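Local coordinates for protein HTH-type transcriptional regulator AscG (Escherichia coli K12, PDB 3DBI) that represses transcription of the cryptic asc operon by binding its regulatory DNA as a member of the LacI family, at residues L66-T71 / L96-G101; A245-N250 / S273-D278; S291-P296 / G325-R330. All coordinates share one frame; numbering follows the deposited sequence. Where two conformers were deposited one is given.

Contact 1. Residues L66-T71 / L96-G101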
ATOM      1  N   LEU A  66      -7.277 -17.078  -8.461  1.00 47.37           N
ATOM      2  CA  LEU A  66      -7.438 -15.831  -7.733  1.00 46.37           C
ATOM      3  C   LEU A  66      -7.912 -14.742  -8.688  1.00 47.27           C
ATOM      4  O   LEU A  66      -7.338 -14.556  -9.767  1.00 44.38           O
ATOM      5  CB  LEU A  66      -6.138 -15.440  -7.029  1.00 45.02           C
ATOM      6  CG  LEU A  66      -6.025 -14.068  -6.355  1.00 49.78           C
ATOM      7  CD1 LEU A  66      -7.010 -13.925  -5.209  1.00 54.46           C
ATOM      8  CD2 LEU A  66      -4.609 -13.844  -5.850  1.00 47.99           C
ATOM      9  N   VAL A  67      -8.984 -14.055  -8.296  1.00 44.40           N
ATOM     10  CA  VAL A  67      -9.510 -12.943  -9.070  1.00 44.60           C
ATOM     11  C   VAL A  67      -8.851 -11.646  -8.607  1.00 48.31           C
ATOM     12  O   VAL A  67      -8.964 -11.268  -7.441  1.00 52.23           O
ATOM     13  CB  VAL A  67     -11.053 -12.817  -8.935  1.00 46.44           C
ATOM     14  CG1 VAL A  67     -11.560 -11.583  -9.677  1.00 41.76           C
ATOM     15  CG2 VAL A  67     -11.749 -14.074  -9.456  1.00 44.07           C
ATOM     16  N   VAL A  68      -8.153 -10.979  -9.520  1.00 48.28           N
ATOM     17  CA  VAL A  68      -7.598  -9.655  -9.256  1.00 49.51           C
ATOM     18  C   VAL A  68      -8.747  -8.665  -9.329  1.00 48.55           C
ATOM     19  O   VAL A  68      -9.440  -8.605 -10.331  1.00 51.73           O
ATOM     20  CB  VAL A  68      -6.528  -9.271 -10.312  1.00 48.10           C
ATOM     21  CG1 VAL A  68      -5.862  -7.960  -9.959  1.00 45.85           C
ATOM     22  CG2 VAL A  68      -5.494 -10.366 -10.428  1.00 52.53           C
ATOM     23  N   THR A  69      -8.965  -7.906  -8.266  1.00 51.92           N
ATOM     24  CA  THR A  69     -10.044  -6.919  -8.266  1.00 57.99           C
ATOM     25  C   THR A  69      -9.516  -5.510  -8.048  1.00 60.62           C
ATOM     26  O   THR A  69      -8.352  -5.319  -7.680  1.00 60.16           O
ATOM     27  CB  THR A  69     -11.123  -7.212  -7.187  1.00 58.33           C
ATOM     28  OG1 THR A  69     -10.494  -7.358  -5.911  1.00 59.00           O
ATOM     29  CG2 THR A  69     -11.912  -8.470  -7.524  1.00 57.29           C
ATOM     30  N   ASN A  70     -10.395  -4.530  -8.243  1.00 64.10           N
ATOM     31  CA  ASN A  70     -10.069  -3.117  -8.063  1.00 70.77           C
ATOM     32  C   ASN A  70      -9.920  -2.713  -6.591  1.00 69.63           C
ATOM     33  O   ASN A  70     -10.468  -1.698  -6.150  1.00 68.33           O
ATOM     34  CB  ASN A  70     -11.135  -2.253  -8.751  1.00 72.93           C
ATOM     35  CG  ASN A  70     -10.604  -0.900  -9.180  1.00 80.21           C
ATOM     36  OD1 ASN A  70      -9.389  -0.671  -9.212  1.00 79.17           O
ATOM     37  ND2 ASN A  70     -11.514   0.010  -9.515  1.00 87.36           N
ATOM     38  N   THR A  71      -9.164  -3.514  -5.843  1.00 72.31           N
ATOM     39  CA  THR A  71      -9.058  -3.374  -4.395  1.00 72.91           C
ATOM     40  C   THR A  71      -7.609  -3.374  -3.890  1.00 74.76           C
ATOM     41  O   THR A  71      -7.384  -3.361  -2.677  1.00 77.93           O
ATOM     42  CB  THR A  71      -9.854  -4.478  -3.654  1.00 72.55           C
ATOM     43  OG1 THR A  71      -9.488  -5.764  -4.168  1.00 71.13           O
ATOM     44  CG2 THR A  71     -11.368  -4.279  -3.796  1.00 72.50           C
ATOM     45  N   LEU A  96      -0.885 -21.385  -9.322  1.00 51.88           N
ATOM     46  CA  LEU A  96      -1.746 -20.242  -9.016  1.00 50.99           C
ATOM     47  C   LEU A  96      -2.040 -19.402 -10.264  1.00 50.10           C
ATOM     48  O   LEU A  96      -1.136 -18.810 -10.857  1.00 48.81           O
ATOM     49  CB  LEU A  96      -1.160 -19.370  -7.897  1.00 49.22           C
ATOM     50  CG  LEU A  96      -2.036 -18.196  -7.431  1.00 49.48           C
ATOM     51  CD1 LEU A  96      -3.387 -18.668  -6.866  1.00 48.81           C
ATOM     52  CD2 LEU A  96      -1.303 -17.344  -6.412  1.00 47.89           C
ATOM     53  N   LEU A  97      -3.316 -19.368 -10.646  1.00 49.69           N
ATOM     54  CA  LEU A  97      -3.795 -18.646 -11.834  1.00 50.86           C
ATOM     55  C   LEU A  97      -4.483 -17.344 -11.449  1.00 51.54           C
ATOM     56  O   LEU A  97      -5.327 -17.326 -10.552  1.00 52.70           O
ATOM     57  CB  LEU A  97      -4.804 -19.501 -12.607  1.00 53.52           C
ATOM     58  CG  LEU A  97      -4.449 -20.413 -13.788  1.00 62.67           C
ATOM     59  CD1 LEU A  97      -4.234 -19.595 -15.046  1.00 72.05           C
ATOM     60  CD2 LEU A  97      -3.246 -21.305 -13.523  1.00 66.66           C
ATOM     61  N   LEU A  98      -4.131 -16.259 -12.135  1.00 51.55           N
ATOM     62  CA  LEU A  98      -4.818 -14.985 -11.945  1.00 52.41           C
ATOM     63  C   LEU A  98      -5.840 -14.718 -13.032  1.00 54.00           C
ATOM     64  O   LEU A  98      -5.638 -15.083 -14.190  1.00 58.66           O
ATOM     65  CB  LEU A  98      -3.842 -13.818 -11.876  1.00 53.08           C
ATOM     66  CG  LEU A  98      -2.884 -13.774 -10.683  1.00 57.82           C
ATOM     67  CD1 LEU A  98      -2.346 -12.366 -10.491  1.00 53.89           C
ATOM     68  CD2 LEU A  98      -3.538 -14.264  -9.404  1.00 57.90           C
ATOM     69  N   ALA A  99      -6.946 -14.093 -12.647  1.00 49.95           N
ATOM     70  CA  ALA A  99      -7.921 -13.606 -13.603  1.00 49.41           C
ATOM     71  C   ALA A  99      -8.262 -12.177 -13.243  1.00 52.53           C
ATOM     72  O   ALA A  99      -8.389 -11.841 -12.065  1.00 55.92           O
ATOM     73  CB  ALA A  99      -9.158 -14.458 -13.590  1.00 51.87           C
ATOM     74  N   ASP A 100      -8.402 -11.343 -14.266  1.00 53.55           N
ATOM     75  CA  ASP A 100      -8.660  -9.926 -14.088  1.00 53.72           C
ATOM     76  C   ASP A 100     -10.164  -9.693 -13.941  1.00 55.75           C
ATOM     77  O   ASP A 100     -10.940  -9.874 -14.890  1.00 59.42           O
ATOM     78  CB  ASP A 100      -8.077  -9.148 -15.272  1.00 55.36           C
ATOM     79  CG  ASP A 100      -8.253  -7.645 -15.146  1.00 59.07           C
ATOM     80  OD1 ASP A 100      -8.573  -7.140 -14.041  1.00 59.78           O
ATOM     81  OD2 ASP A 100      -8.060  -6.962 -16.177  1.00 63.60           O
ATOM     82  N   GLY A 101     -10.569  -9.285 -12.746  1.00 51.80           N
ATOM     83  CA  GLY A 101     -11.974  -9.003 -12.460  1.00 53.30           C
ATOM     84  C   GLY A 101     -12.435  -7.637 -12.943  1.00 56.49           C
ATOM     85  O   GLY A 101     -13.626  -7.314 -12.869  1.00 58.04           O
TER

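Contact 2. Residues A245-N250 / S273-D278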
ATOM      1  N   ALA A 245     -15.405  15.484  18.851  1.00 56.03           N
ATOM      2  CA  ALA A 245     -14.795  14.278  18.318  1.00 56.34           C
ATOM      3  C   ALA A 245     -15.186  14.071  16.862  1.00 56.97           C
ATOM      4  O   ALA A 245     -16.261  14.499  16.427  1.00 57.35           O
ATOM      5  CB  ALA A 245     -15.171  13.068  19.159  1.00 50.72           C
ATOM      6  N   LEU A 246     -14.299  13.422  16.116  1.00 54.72           N
ATOM      7  CA  LEU A 246     -14.545  13.088  14.721  1.00 51.80           C
ATOM      8  C   LEU A 246     -14.061  11.677  14.444  1.00 50.58           C
ATOM      9  O   LEU A 246     -12.947  11.300  14.815  1.00 50.87           O
ATOM     10  CB  LEU A 246     -13.861  14.097  13.792  1.00 52.35           C
ATOM     11  CG  LEU A 246     -14.010  13.917  12.273  1.00 56.44           C
ATOM     12  CD1 LEU A 246     -14.215  15.256  11.596  1.00 51.45           C
ATOM     13  CD2 LEU A 246     -12.815  13.181  11.644  1.00 56.17           C
ATOM     14  N   VAL A 247     -14.911  10.902  13.784  1.00 49.76           N
ATOM     15  CA  VAL A 247     -14.576   9.559  13.364  1.00 48.21           C
ATOM     16  C   VAL A 247     -14.463   9.553  11.847  1.00 50.00           C
ATOM     17  O   VAL A 247     -15.457   9.752  11.139  1.00 50.46           O
ATOM     18  CB  VAL A 247     -15.664   8.562  13.784  1.00 48.70           C
ATOM     19  CG1 VAL A 247     -15.295   7.138  13.352  1.00 48.27           C
ATOM     20  CG2 VAL A 247     -15.879   8.624  15.266  1.00 50.48           C
ATOM     21  N   ALA A 248     -13.252   9.345  11.344  1.00 47.36           N
ATOM     22  CA  ALA A 248     -13.073   9.137   9.912  1.00 47.36           C
ATOM     23  C   ALA A 248     -13.101   7.642   9.649  1.00 47.19           C
ATOM     24  O   ALA A 248     -12.628   6.859  10.477  1.00 49.14           O
ATOM     25  CB  ALA A 248     -11.784   9.738   9.451  1.00 45.11           C
ATOM     26  N   SER A 249     -13.657   7.240   8.510  1.00 47.09           N
ATOM     27  CA  SER A 249     -13.874   5.815   8.241  1.00 45.30           C
ATOM     28  C   SER A 249     -12.614   5.092   7.812  1.00 44.12           C
ATOM     29  O   SER A 249     -12.600   3.854   7.780  1.00 43.98           O
ATOM     30  CB  SER A 249     -15.000   5.593   7.229  1.00 47.28           C
ATOM     31  OG  SER A 249     -16.241   6.012   7.769  1.00 49.70           O
ATOM     32  N   ASN A 250     -11.569   5.850   7.469  1.00 41.71           N
ATOM     33  CA  ASN A 250     -10.206   5.298   7.437  1.00 44.53           C
ATOM     34  C   ASN A 250      -9.121   6.285   7.899  1.00 45.95           C
ATOM     35  O   ASN A 250      -9.398   7.464   8.096  1.00 49.13           O
ATOM     36  CB  ASN A 250      -9.875   4.612   6.091  1.00 42.03           C
ATOM     37  CG  ASN A 250      -9.570   5.591   4.957  1.00 42.29           C
ATOM     38  OD1 ASN A 250      -9.550   6.809   5.128  1.00 45.41           O
ATOM     39  ND2 ASN A 250      -9.311   5.037   3.778  1.00 39.02           N
ATOM     40  N   SER A 273     -11.125  15.641  19.164  1.00 58.61           N
ATOM     41  CA  SER A 273     -10.508  14.319  19.136  1.00 58.26           C
ATOM     42  C   SER A 273     -10.772  13.632  17.797  1.00 58.82           C
ATOM     43  O   SER A 273     -11.864  13.751  17.245  1.00 57.02           O
ATOM     44  CB  SER A 273     -11.043  13.443  20.269  1.00 57.81           C
ATOM     45  OG  SER A 273     -10.276  13.601  21.444  1.00 62.61           O
ATOM     46  N   VAL A 274      -9.768  12.925  17.278  1.00 55.78           N
ATOM     47  CA  VAL A 274      -9.875  12.249  15.981  1.00 52.74           C
ATOM     48  C   VAL A 274      -9.509  10.761  16.108  1.00 50.76           C
ATOM     49  O   VAL A 274      -8.493  10.414  16.715  1.00 48.85           O
ATOM     50  CB  VAL A 274      -8.992  12.940  14.884  1.00 53.34           C
ATOM     51  CG1 VAL A 274      -9.067  12.191  13.545  1.00 49.75           C
ATOM     52  CG2 VAL A 274      -9.395  14.398  14.685  1.00 50.21           C
ATOM     53  N   ILE A 275     -10.367   9.891  15.572  1.00 48.60           N
ATOM     54  CA  ILE A 275     -10.013   8.486  15.351  1.00 46.62           C
ATOM     55  C   ILE A 275     -10.206   8.061  13.885  1.00 48.19           C
ATOM     56  O   ILE A 275     -10.971   8.684  13.137  1.00 44.83           O
ATOM     57  CB  ILE A 275     -10.793   7.516  16.272  1.00 49.02           C
ATOM     58  CG1 ILE A 275     -12.287   7.517  15.951  1.00 48.96           C
ATOM     59  CG2 ILE A 275     -10.541   7.830  17.758  1.00 55.77           C
ATOM     60  CD1 ILE A 275     -12.982   6.227  16.321  1.00 56.20           C
ATOM     61  N   GLY A 276      -9.505   7.001  13.486  1.00 46.74           N
ATOM     62  CA  GLY A 276      -9.659   6.418  12.162  1.00 43.95           C
ATOM     63  C   GLY A 276      -9.814   4.913  12.216  1.00 44.42           C
ATOM     64  O   GLY A 276     -10.031   4.348  13.280  1.00 47.47           O
ATOM     65  N   PHE A 277      -9.717   4.274  11.053  1.00 42.46           N
ATOM     66  CA  PHE A 277      -9.727   2.815  10.918  1.00 41.46           C
ATOM     67  C   PHE A 277      -8.556   2.435  10.020  1.00 45.22           C
ATOM     68  O   PHE A 277      -8.196   3.220   9.145  1.00 48.38           O
ATOM     69  CB  PHE A 277     -11.017   2.343  10.240  1.00 42.17           C
ATOM     70  CG  PHE A 277     -12.262   2.481  11.091  1.00 41.25           C
ATOM     71  CD1 PHE A 277     -12.857   1.356  11.648  1.00 42.23           C
ATOM     72  CD2 PHE A 277     -12.858   3.728  11.309  1.00 42.52           C
ATOM     73  CE1 PHE A 277     -14.017   1.467  12.434  1.00 43.02           C
ATOM     74  CE2 PHE A 277     -14.016   3.852  12.088  1.00 41.77           C
ATOM     75  CZ  PHE A 277     -14.596   2.720  12.646  1.00 39.87           C
ATOM     76  N   ASP A 278      -7.987   1.243  10.242  1.00 47.18           N
ATOM     77  CA  ASP A 278      -6.883   0.608   9.457  1.00 48.06           C
ATOM     78  C   ASP A 278      -5.611   0.364  10.271  1.00 47.87           C
ATOM     79  O   ASP A 278      -4.932  -0.648  10.061  1.00 48.52           O
ATOM     80  CB  ASP A 278      -6.508   1.339   8.147  1.00 49.02           C
ATOM     81  CG  ASP A 278      -7.549   1.169   7.044  1.00 53.37           C
ATOM     82  OD1 ASP A 278      -8.528   0.418   7.237  1.00 52.58           O
ATOM     83  OD2 ASP A 278      -7.383   1.810   5.986  1.00 50.13           O
TER

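Contact 3. Residues S291-P296 / G325-R330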
ATOM      1  N   SER A 291      -5.038   7.852  16.748  1.00 46.75           N
ATOM      2  CA  SER A 291      -5.797   6.728  17.299  1.00 48.58           C
ATOM      3  C   SER A 291      -6.537   6.077  16.154  1.00 47.17           C
ATOM      4  O   SER A 291      -7.139   6.765  15.336  1.00 48.10           O
ATOM      5  CB  SER A 291      -6.822   7.186  18.340  1.00 49.63           C
ATOM      6  OG  SER A 291      -6.236   8.000  19.337  1.00 54.09           O
ATOM      7  N   SER A 292      -6.492   4.756  16.089  1.00 48.88           N
ATOM      8  CA  SER A 292      -7.090   4.047  14.972  1.00 48.46           C
ATOM      9  C   SER A 292      -7.583   2.677  15.377  1.00 47.80           C
ATOM     10  O   SER A 292      -7.083   2.082  16.329  1.00 49.20           O
ATOM     11  CB  SER A 292      -6.089   3.914  13.824  1.00 49.18           C
ATOM     12  OG  SER A 292      -6.698   3.304  12.704  1.00 48.18           O
ATOM     13  N   VAL A 293      -8.565   2.182  14.634  1.00 46.39           N
ATOM     14  CA  VAL A 293      -9.081   0.836  14.826  1.00 46.92           C
ATOM     15  C   VAL A 293      -8.251  -0.171  14.012  1.00 49.91           C
ATOM     16  O   VAL A 293      -8.117  -0.035  12.795  1.00 48.91           O
ATOM     17  CB  VAL A 293     -10.565   0.761  14.418  1.00 48.45           C
ATOM     18  CG1 VAL A 293     -11.052  -0.664  14.425  1.00 42.94           C
ATOM     19  CG2 VAL A 293     -11.415   1.616  15.341  1.00 44.47           C
ATOM     20  N   LYS A 294      -7.686  -1.164  14.694  1.00 50.40           N
ATOM     21  CA  LYS A 294      -6.923  -2.202  14.029  1.00 51.04           C
ATOM     22  C   LYS A 294      -7.853  -3.336  13.620  1.00 51.13           C
ATOM     23  O   LYS A 294      -8.555  -3.907  14.457  1.00 51.43           O
ATOM     24  CB  LYS A 294      -5.800  -2.727  14.933  1.00 53.27           C
ATOM     25  CG  LYS A 294      -4.906  -3.779  14.268  1.00 58.80           C
ATOM     26  CD  LYS A 294      -3.697  -4.137  15.131  1.00 63.79           C
ATOM     27  CE  LYS A 294      -2.642  -4.882  14.317  1.00 68.64           C
ATOM     28  NZ  LYS A 294      -2.123  -4.058  13.176  1.00 71.37           N
ATOM     29  N   ILE A 295      -7.846  -3.651  12.329  1.00 50.09           N
ATOM     30  CA  ILE A 295      -8.571  -4.796  11.787  1.00 47.91           C
ATOM     31  C   ILE A 295      -7.608  -5.985  11.705  1.00 46.96           C
ATOM     32  O   ILE A 295      -6.500  -5.840  11.205  1.00 47.61           O
ATOM     33  CB  ILE A 295      -9.151  -4.465  10.378  1.00 47.76           C
ATOM     34  CG1 ILE A 295      -9.923  -3.133  10.387  1.00 50.35           C
ATOM     35  CG2 ILE A 295     -10.034  -5.602   9.841  1.00 44.44           C
ATOM     36  CD1 ILE A 295     -11.211  -3.121  11.251  1.00 50.10           C
ATOM     37  N   PRO A 296      -8.017  -7.167  12.204  1.00 48.14           N
ATOM     38  CA  PRO A 296      -7.118  -8.324  12.145  1.00 48.50           C
ATOM     39  C   PRO A 296      -7.089  -8.990  10.765  1.00 50.65           C
ATOM     40  O   PRO A 296      -7.599 -10.098  10.595  1.00 54.63           O
ATOM     41  CB  PRO A 296      -7.699  -9.268  13.205  1.00 47.15           C
ATOM     42  CG  PRO A 296      -9.141  -8.944  13.237  1.00 45.91           C
ATOM     43  CD  PRO A 296      -9.297  -7.497  12.859  1.00 49.23           C
ATOM     44  N   GLY A 325     -12.582  -5.695  15.074  1.00 54.31           N
ATOM     45  CA  GLY A 325     -11.420  -4.873  15.347  1.00 55.92           C
ATOM     46  C   GLY A 325     -11.490  -4.233  16.709  1.00 58.64           C
ATOM     47  O   GLY A 325     -12.512  -4.318  17.387  1.00 63.27           O
ATOM     48  N   LYS A 326     -10.396  -3.609  17.124  1.00 56.97           N
ATOM     49  CA  LYS A 326     -10.439  -2.801  18.324  1.00 61.85           C
ATOM     50  C   LYS A 326      -9.669  -1.488  18.183  1.00 56.39           C
ATOM     51  O   LYS A 326      -8.671  -1.388  17.461  1.00 55.50           O
ATOM     52  CB  LYS A 326     -10.042  -3.607  19.576  1.00 67.86           C
ATOM     53  CG  LYS A 326      -8.585  -3.572  19.992  1.00 79.41           C
ATOM     54  CD  LYS A 326      -8.461  -3.957  21.470  1.00 90.15           C
ATOM     55  CE  LYS A 326      -7.199  -3.390  22.104  1.00 95.95           C
ATOM     56  NZ  LYS A 326      -5.961  -4.022  21.561  1.00102.40           N
ATOM     57  N   LEU A 327     -10.181  -0.479  18.868  1.00 54.25           N
ATOM     58  CA  LEU A 327      -9.587   0.834  18.864  1.00 53.12           C
ATOM     59  C   LEU A 327      -8.294   0.846  19.674  1.00 54.23           C
ATOM     60  O   LEU A 327      -8.265   0.409  20.829  1.00 57.76           O
ATOM     61  CB  LEU A 327     -10.586   1.850  19.412  1.00 47.23           C
ATOM     62  CG  LEU A 327     -10.131   3.295  19.619  1.00 52.92           C
ATOM     63  CD1 LEU A 327      -9.687   3.955  18.308  1.00 52.38           C
ATOM     64  CD2 LEU A 327     -11.251   4.093  20.275  1.00 51.03           C
ATOM     65  N   ILE A 328      -7.226   1.318  19.040  1.00 53.53           N
ATOM     66  CA  ILE A 328      -5.978   1.584  19.731  1.00 53.91           C
ATOM     67  C   ILE A 328      -5.965   3.073  20.079  1.00 53.70           C
ATOM     68  O   ILE A 328      -5.918   3.930  19.187  1.00 51.47           O
ATOM     69  CB  ILE A 328      -4.738   1.143  18.897  1.00 54.77           C
ATOM     70  CG1 ILE A 328      -4.811  -0.365  18.606  1.00 53.23           C
ATOM     71  CG2 ILE A 328      -3.435   1.495  19.633  1.00 49.78           C
ATOM     72  CD1 ILE A 328      -3.734  -0.904  17.669  1.00 58.50           C
ATOM     73  N   ARG A 329      -6.029   3.363  21.365  0.50 52.37           N
ATOM     74  CA  ARG A 329      -6.012   4.718  21.843  0.50 51.13           C
ATOM     75  C   ARG A 329      -4.641   5.315  21.759  0.50 53.01           C
ATOM     76  O   ARG A 329      -3.684   4.756  22.224  0.50 53.65           O
ATOM     77  CB  ARG A 329      -6.484   4.780  23.271  0.50 51.01           C
ATOM     78  CG  ARG A 329      -7.886   4.353  23.471  0.50 57.50           C
ATOM     79  CD  ARG A 329      -8.640   5.348  24.324  0.50 62.46           C
ATOM     80  NE  ARG A 329      -7.928   6.617  24.501  0.50 63.48           N
ATOM     81  CZ  ARG A 329      -8.257   7.530  25.404  0.50 63.18           C
ATOM     82  NH1 ARG A 329      -9.275   7.316  26.204  0.50 62.63           N
ATOM     83  NH2 ARG A 329      -7.577   8.652  25.515  0.50 66.71           N
ATOM     84  N   ARG A 330      -4.567   6.473  21.151  1.00 53.58           N
ATOM     85  CA  ARG A 330      -3.309   7.206  21.044  1.00 54.79           C
ATOM     86  C   ARG A 330      -3.569   8.678  21.387  1.00 55.25           C
ATOM     87  O   ARG A 330      -4.664   9.011  21.861  1.00 57.49           O
ATOM     88  CB  ARG A 330      -2.672   7.013  19.655  1.00 51.34           C
ATOM     89  CG  ARG A 330      -2.144   5.594  19.420  1.00 54.46           C
ATOM     90  CD  ARG A 330      -1.084   5.497  18.328  1.00 55.94           C
ATOM     91  NE  ARG A 330      -1.630   4.936  17.097  1.00 62.22           N
ATOM     92  CZ  ARG A 330      -1.562   3.656  16.739  1.00 57.20           C
ATOM     93  NH1 ARG A 330      -2.103   3.275  15.598  1.00 66.94           N
ATOM     94  NH2 ARG A 330      -0.958   2.758  17.496  1.00 53.07           N
TER

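Contact 1. Residues L66-T71 / L96-G101
The flat groups that meet between Leu66–Thr71 and Leu96–Gly101 are peptide units joined N-H to C=O, with side chains on both faces of the sheet. Ala99 N reaches Leu66 O, 2.9 Å away. Leu66 N donates to Leu97 O and Val68 N to Ala99 O (2.7 Å), and Gly101 N closes the series on Val68 O at 2.8 Å. Two CA-H···O contacts, Leu98 CA to Leu66 O and Val67 CA to Ala99 O, fill in between these bonds. One face carries Leu66, Val68, Leu98 and Asp100; the other carries Val67 and Ala99.

On the leucine face, Leu98 lies alongside Leu66, its CD2 3.7 Å from Leu66 CB, while its second methyl, CD1, meets Val68 CG2 at 3.7 Å. With CG beside its own backbone N (chi1 -66°), the branch point of Leu98 faces the neighbouring strand, and one methyl goes to each partner. The Asp100 carboxylate turns to Lys102 N. On the other face, Val67 CG1 rests on Gly101 CA at 3.8 Å.

Helix 77-91 packs on Leu66 and Val68, and helix 105-117 on Ala99, so each face has its own helical cover. Leu96–Leu98 also pair antiparallel with a strand of the second subunit, where Leu98 meets Leu98 of that subunit.

Parallel pairing between strands 35° apart, joined through helix 77-91, is a beta-alpha-beta crossover, the building unit of the N-terminal subdomain in LacI-type regulators; here the strand that is outermost within this chain carries the sheet on into the second subunit.

Contact 2. Residues A245-N250 / S273-D278
Three backbone hydrogen bonds tie Ala245–Asn250 to Ser273–Asp278. Leu246 N donates to Ser273 O at 2.7 Å, Leu246 O in turn receives Ile275 N, and Ala248 N donates to Ile275 O at 3.0 Å. The Ile275 N bond is nearly straight (166° at the hydrogen). Leu246 N and O thus bond to the residues on either side of its register partner Val274, the signature of parallel pairing, and the strand axes diverge by just 16°.

Beyond the last of these bonds the backbones stay together through CA-H···O contacts, Gly276 CA with Ala248 O and Asn250 CA with Phe277 O, each 3.4 Å long. Asn250 itself is the N-cap of helix 251-263: its OD1 takes Met253 N and its ND2 is held by Trp224 O. Ser249 OG is fixed by Leu187 O.

The Phe277 ring presents an edge to the first strand. Ala248 O lies in the ring plane, 3.2 Å from Phe277 CD2, and Val247 CG1 meets Phe277 CE2 at 3.7 Å. Val247 and Ile275 run side by side, with Val247 CG2 3.8 Å from Ile275 CG1; a chi1 of 66° puts that CG1 between the Ile275 backbone N and carbonyl carbon and sends the chain across to valine. Leu176 of helix 165-178 covers this pair, whereas helix 251-263 covers Leu246 and Val274 on the reverse face.

The hydrogen bonds between the segments are thus all main-chain, and the side chains meet mainly through hydrocarbon. An aromatic C-H edge set against Ala248 O would be consistent with a modest electrostatic attraction where regular pairing has ended.

Contact 3. Residues S291-P296 / G325-R330
Ser291 OG stands beside its own backbone N (chi1 -52°), and this rotation sets it against Arg330 N, which donates to it over 2.9 Å. The bond extends an antiparallel pairing that closes one side of the C-terminal subdomain's sheet: strand 326-328 is an outermost strand of this sheet, and the one that runs antiparallel to its neighbour. Ser292 and Ile328 form a hydrogen-bonded pair, unequal in its two halves, for Ile328 N to Ser292 O measures 2.8 Å whereas Ser292 N to Ile328 O is 3.3 Å. Lys294 and Lys326 repeat this, with Lys294 N to Lys326 O the shorter member at 2.9 Å. Between them Val293 and Leu327 make the non-hydrogen-bonded pair.

Side chains separate by face. Val293 and Leu327 share the face under helix 165-178 and cross at about a right angle, Val293 CG2 lying 4.2 Å from Leu327 CD1; the helix packs over both, and Ile275 and Phe277 of the neighbouring strand flank them. On the face of Ser292, Lys294 and Ile328, the aliphatic part of Lys294 runs alongside Ile328, whose CD1 touches Lys294 CB at 3.9 Å. An extended lysine chain, CG trans to the backbone N (chi1 -177°), gives the isoleucine methyl a second contact at Lys294 CD, before the chain bends at its last torsion.

Arg330 folds back toward the first strand, bending at chi3 (-104°). Its NH1 forms a salt bridge with Asp279 OD1 and its NE bonds Leu290 O, so two of its nitrogens are held by residues outside the paired strands. Ser292 OG is held by Asp251. Just past the last bridge pair, Gly325 CA sits 3.2 Å from Lys294 O.

Contacts 2 and 3 share one sheet and lie about 10 Å apart, centre to centre. Their strands 273-277 and 291-294 are direct neighbours: Asp278 N to Val293 O and Val293 N to Gly276 O, both 2.9 Å, are probable hydrogen bonds, and they make four successive strands continuous. Contact 1 belongs to a different sheet on the opposite side of the chain's centre, with its centre about 31 Å from contact 2 and about 29 Å from contact 3. Nearest atoms are still about 10 Å and 13 Å apart respectively. Such two-lobed separation matches the periplasmic-binding-protein-like core of LacI-family regulators, whose relatives bind effectors in the cleft between lobes.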